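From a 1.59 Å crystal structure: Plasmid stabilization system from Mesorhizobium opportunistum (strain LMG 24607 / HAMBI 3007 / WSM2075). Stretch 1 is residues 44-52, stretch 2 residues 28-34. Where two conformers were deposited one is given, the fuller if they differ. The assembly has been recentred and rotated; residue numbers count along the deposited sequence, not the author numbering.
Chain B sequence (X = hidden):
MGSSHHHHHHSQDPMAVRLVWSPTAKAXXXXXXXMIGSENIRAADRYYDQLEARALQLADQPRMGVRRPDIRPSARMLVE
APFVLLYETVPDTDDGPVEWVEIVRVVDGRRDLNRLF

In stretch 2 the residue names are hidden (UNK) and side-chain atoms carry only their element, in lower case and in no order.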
# COMPACT_ATOMS: atom_id res chain seq x y z
N ALA B 44 24.04 -15.92 6.28
CA ALA B 44 24.53 -15.05 7.33
C ALA B 44 25.96 -14.61 6.99
O ALA B 44 26.29 -13.42 7.04
CB ALA B 44 24.48 -15.74 8.68
N ASP B 45 26.79 -15.57 6.62
CA ASP B 45 28.15 -15.25 6.21
C ASP B 45 28.21 -14.29 5.03
O ASP B 45 29.04 -13.39 5.02
CB ASP B 45 28.92 -16.53 5.86
CG ASP B 45 29.39 -17.29 7.08
OD1 ASP B 45 29.57 -16.67 8.15
OD2 ASP B 45 29.59 -18.51 6.95
N ARG B 46 27.33 -14.46 4.04
CA ARG B 46 27.33 -13.57 2.88
C ARG B 46 26.96 -12.15 3.27
O ARG B 46 27.56 -11.20 2.77
CB ARG B 46 26.39 -14.09 1.79
CG ARG B 46 26.94 -15.31 1.04
CD ARG B 46 26.15 -15.61 -0.23
NE ARG B 46 24.74 -15.93 0.05
CZ ARG B 46 24.28 -17.16 0.29
NH1 ARG B 46 25.12 -18.19 0.30
NH2 ARG B 46 22.99 -17.35 0.52
N TYR B 47 25.98 -11.98 4.17
CA TYR B 47 25.63 -10.63 4.62
C TYR B 47 26.82 -9.97 5.31
O TYR B 47 27.08 -8.78 5.12
CB TYR B 47 24.42 -10.64 5.56
CG TYR B 47 23.07 -10.87 4.90
CD1 TYR B 47 22.77 -10.31 3.66
CD2 TYR B 47 22.10 -11.63 5.53
CE1 TYR B 47 21.52 -10.52 3.07
CE2 TYR B 47 20.87 -11.86 4.95
CZ TYR B 47 20.58 -11.30 3.73
OH TYR B 47 19.34 -11.53 3.16
N TYR B 48 27.57 -10.73 6.12
CA TYR B 48 28.77 -10.17 6.74
C TYR B 48 29.84 -9.84 5.69
O TYR B 48 30.51 -8.82 5.81
CB TYR B 48 29.36 -11.11 7.80
CG TYR B 48 28.85 -10.89 9.21
CD1 TYR B 48 27.65 -10.21 9.45
CD2 TYR B 48 29.56 -11.37 10.31
CE1 TYR B 48 27.18 -10.02 10.75
CE2 TYR B 48 29.10 -11.19 11.60
CZ TYR B 48 27.91 -10.50 11.81
OH TYR B 48 27.46 -10.32 13.10
N ASP B 49 29.99 -10.68 4.68
CA ASP B 49 30.95 -10.38 3.60
C ASP B 49 30.60 -9.05 2.94
O ASP B 49 31.47 -8.22 2.67
CB ASP B 49 30.96 -11.48 2.55
CG ASP B 49 31.52 -12.80 3.06
OD1 ASP B 49 32.35 -12.80 3.99
OD2 ASP B 49 31.14 -13.84 2.49
N GLN B 50 29.31 -8.86 2.68
CA GLN B 50 28.84 -7.67 1.97
C GLN B 50 28.93 -6.42 2.84
O GLN B 50 29.33 -5.35 2.36
CB GLN B 50 27.40 -7.88 1.48
CG GLN B 50 27.34 -8.97 0.40
CD GLN B 50 25.94 -9.50 0.13
OE1 GLN B 50 24.95 -8.96 0.62
NE2 GLN B 50 25.86 -10.57 -0.65
N LEU B 51 28.58 -6.56 4.11
CA LEU B 51 28.60 -5.41 5.01
C LEU B 51 30.04 -4.99 5.30
O LEU B 51 30.34 -3.80 5.36
CB LEU B 51 27.84 -5.72 6.30
CG LEU B 51 26.32 -5.77 6.12
CD1 LEU B 51 25.67 -6.50 7.28
CD2 LEU B 51 25.74 -4.34 5.99
N GLU B 52 30.93 -5.96 5.48
CA GLU B 52 32.34 -5.65 5.69
C GLU B 52 32.92 -4.95 4.45
O GLU B 52 33.65 -3.97 4.58
CB GLU B 52 33.15 -6.92 6.00
CG GLU B 52 34.62 -6.62 6.26
CD GLU B 52 35.43 -7.87 6.55
OE1 GLU B 52 35.02 -8.98 6.14
OE2 GLU B 52 36.50 -7.73 7.17
N UNK B 28 23.49 -4.51 16.24
CA UNK B 28 22.69 -4.69 15.02
C UNK B 28 23.31 -5.79 14.18
O UNK B 28 22.60 -6.65 13.67
o UNK B 28 22.12 -1.11 14.48
o UNK B 28 20.96 -2.53 15.71
c UNK B 28 21.84 -2.27 14.85
c UNK B 28 22.63 -3.40 14.19
N UNK B 29 24.63 -5.74 14.01
CA UNK B 29 25.34 -6.74 13.20
C UNK B 29 25.17 -8.15 13.76
O UNK B 29 24.95 -9.10 13.02
c UNK B 29 28.73 -4.87 12.40
c UNK B 29 26.83 -6.40 13.10
c UNK B 29 27.22 -5.17 12.26
c UNK B 29 26.84 -5.38 10.79
N UNK B 30 25.29 -8.29 15.08
CA UNK B 30 25.10 -9.60 15.69
C UNK B 30 23.67 -10.09 15.50
O UNK B 30 23.45 -11.25 15.15
c UNK B 30 25.10 -10.88 17.86
c UNK B 30 26.96 -9.27 17.32
c UNK B 30 27.42 -9.04 18.73
c UNK B 30 25.47 -9.56 17.18
N UNK B 31 22.69 -9.21 15.70
CA UNK B 31 21.28 -9.55 15.52
C UNK B 31 20.98 -10.04 14.10
O UNK B 31 20.29 -11.04 13.90
c UNK B 31 18.93 -8.64 15.86
o UNK B 31 18.52 -9.59 16.56
c UNK B 31 20.41 -8.32 15.84
o UNK B 31 18.17 -7.94 15.16
N UNK B 32 21.52 -9.33 13.12
CA UNK B 32 21.34 -9.70 11.72
C UNK B 32 21.85 -11.12 11.46
O UNK B 32 21.16 -11.93 10.83
c UNK B 32 22.06 -8.70 10.79
c UNK B 32 22.13 -6.21 10.21
c UNK B 32 22.21 -9.27 9.37
c UNK B 32 21.31 -7.35 10.78
N UNK B 33 23.05 -11.42 11.94
CA UNK B 33 23.67 -12.72 11.69
C UNK B 33 22.89 -13.84 12.38
O UNK B 33 22.65 -14.91 11.79
c UNK B 33 27.50 -16.04 10.82
c UNK B 33 25.88 -15.13 12.30
c UNK B 33 26.63 -16.20 11.88
c UNK B 33 25.97 -13.89 11.68
c UNK B 33 27.61 -14.83 10.18
c UNK B 33 25.13 -12.71 12.17
o UNK B 33 28.25 -17.12 10.40
c UNK B 33 26.85 -13.75 10.63
N UNK B 34 22.50 -13.61 13.62
CA UNK B 34 21.78 -14.64 14.37
C UNK B 34 20.41 -14.91 13.75
O UNK B 34 19.99 -16.06 13.64
c UNK B 34 20.68 -15.21 16.56
c UNK B 34 22.98 -14.20 16.55
c UNK B 34 21.61 -14.24 15.84

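Position 28 carries two side-chain carbons, the second bearing two oxygens, so a short carboxylate ends the chain. The side chain is out of reach of stretch 1, and both oxygens are hydrogen-bonded elsewhere in the structure. The residue is Asp28, a helix position that this contact leaves free.

Position 29 has four carbons and no heteroatom, forked at the second carbon, the pattern of leucine. Its CB leaves the backbone sideways to the opposing helix, yet the end of one branch packs on Leu51. With the name Leu29 in place, that branch is CD2: Leu29 CD2 lies 3.9 Å from Leu51 CD1, and the pair forms an apolar contact near one end of the interface. The backbone matters as well: Tyr48 OH donates a hydrogen bond to Leu29 O at 2.8 Å. Leu29 O also accepts the helical bond from the backbone N of position 33 at 3.2 Å, so the tyrosine adds a second donor without replacing the first.

Position 30 again shows four carbons, but here the fork is at the first, with one arm two carbons long. Its CB points away from stretch 1, and the contact, with Tyr48, is slight. This is Ile30: Tyr48 OH lies 3.6 Å from Ile30 N.

Position 31 repeats the two carbons with two terminal oxygens. CB points away and the side chain makes no contact with stretch 1. It is Asp31, with chi1 in the t well where Asp28 uses m.

Position 32 has four carbons forked at the first, one arm longer by a carbon. CB points toward the other helix, and stretch 1 covers 45 Å² of the residue, although no atom pair approaches closely. It is Ile32, covered by stretch 1 but without a close atom pair.

Position 33 shows one carbon leading into a six-carbon ring that bears an oxygen. One ring face lies against Ala44, the oxygen reaches Asp45, and an edge of the ring turns toward the face of Tyr48. This is Tyr33. It loses more area to the opposing stretch than any other residue here, 114 Å². Ala44 CB sits 3.5 Å from the centroid of the Tyr33 ring, almost on the ring normal, while at the ring edge Tyr33 OH donates a hydrogen bond to Asp45 OD1 at 2.6 Å. The centroids of the Tyr33 and Tyr48 rings are 4.6 Å apart, with planes at 51°.

Position 34 has one carbon carrying two more, all carbon; its CB points away from stretch 1, and the side chain makes no contact. It is Val34.

The helices run at 147° between their N-to-C directions, with axes 9.4 Å apart at closest approach. Where the backbones come nearest, Ala44 CA lies 5.0 Å from Tyr33 CA, and the small methyl rests against the large ring. The rule to read is one of reciprocity: each helix sends a tyrosine across, one hydroxyl reaching a carboxylate and the other a backbone carbonyl. The two rings meet between those polar ends, and the leucine pair extends the apolar packing.

Stretch 2, residues 28-34: DLIDIYV
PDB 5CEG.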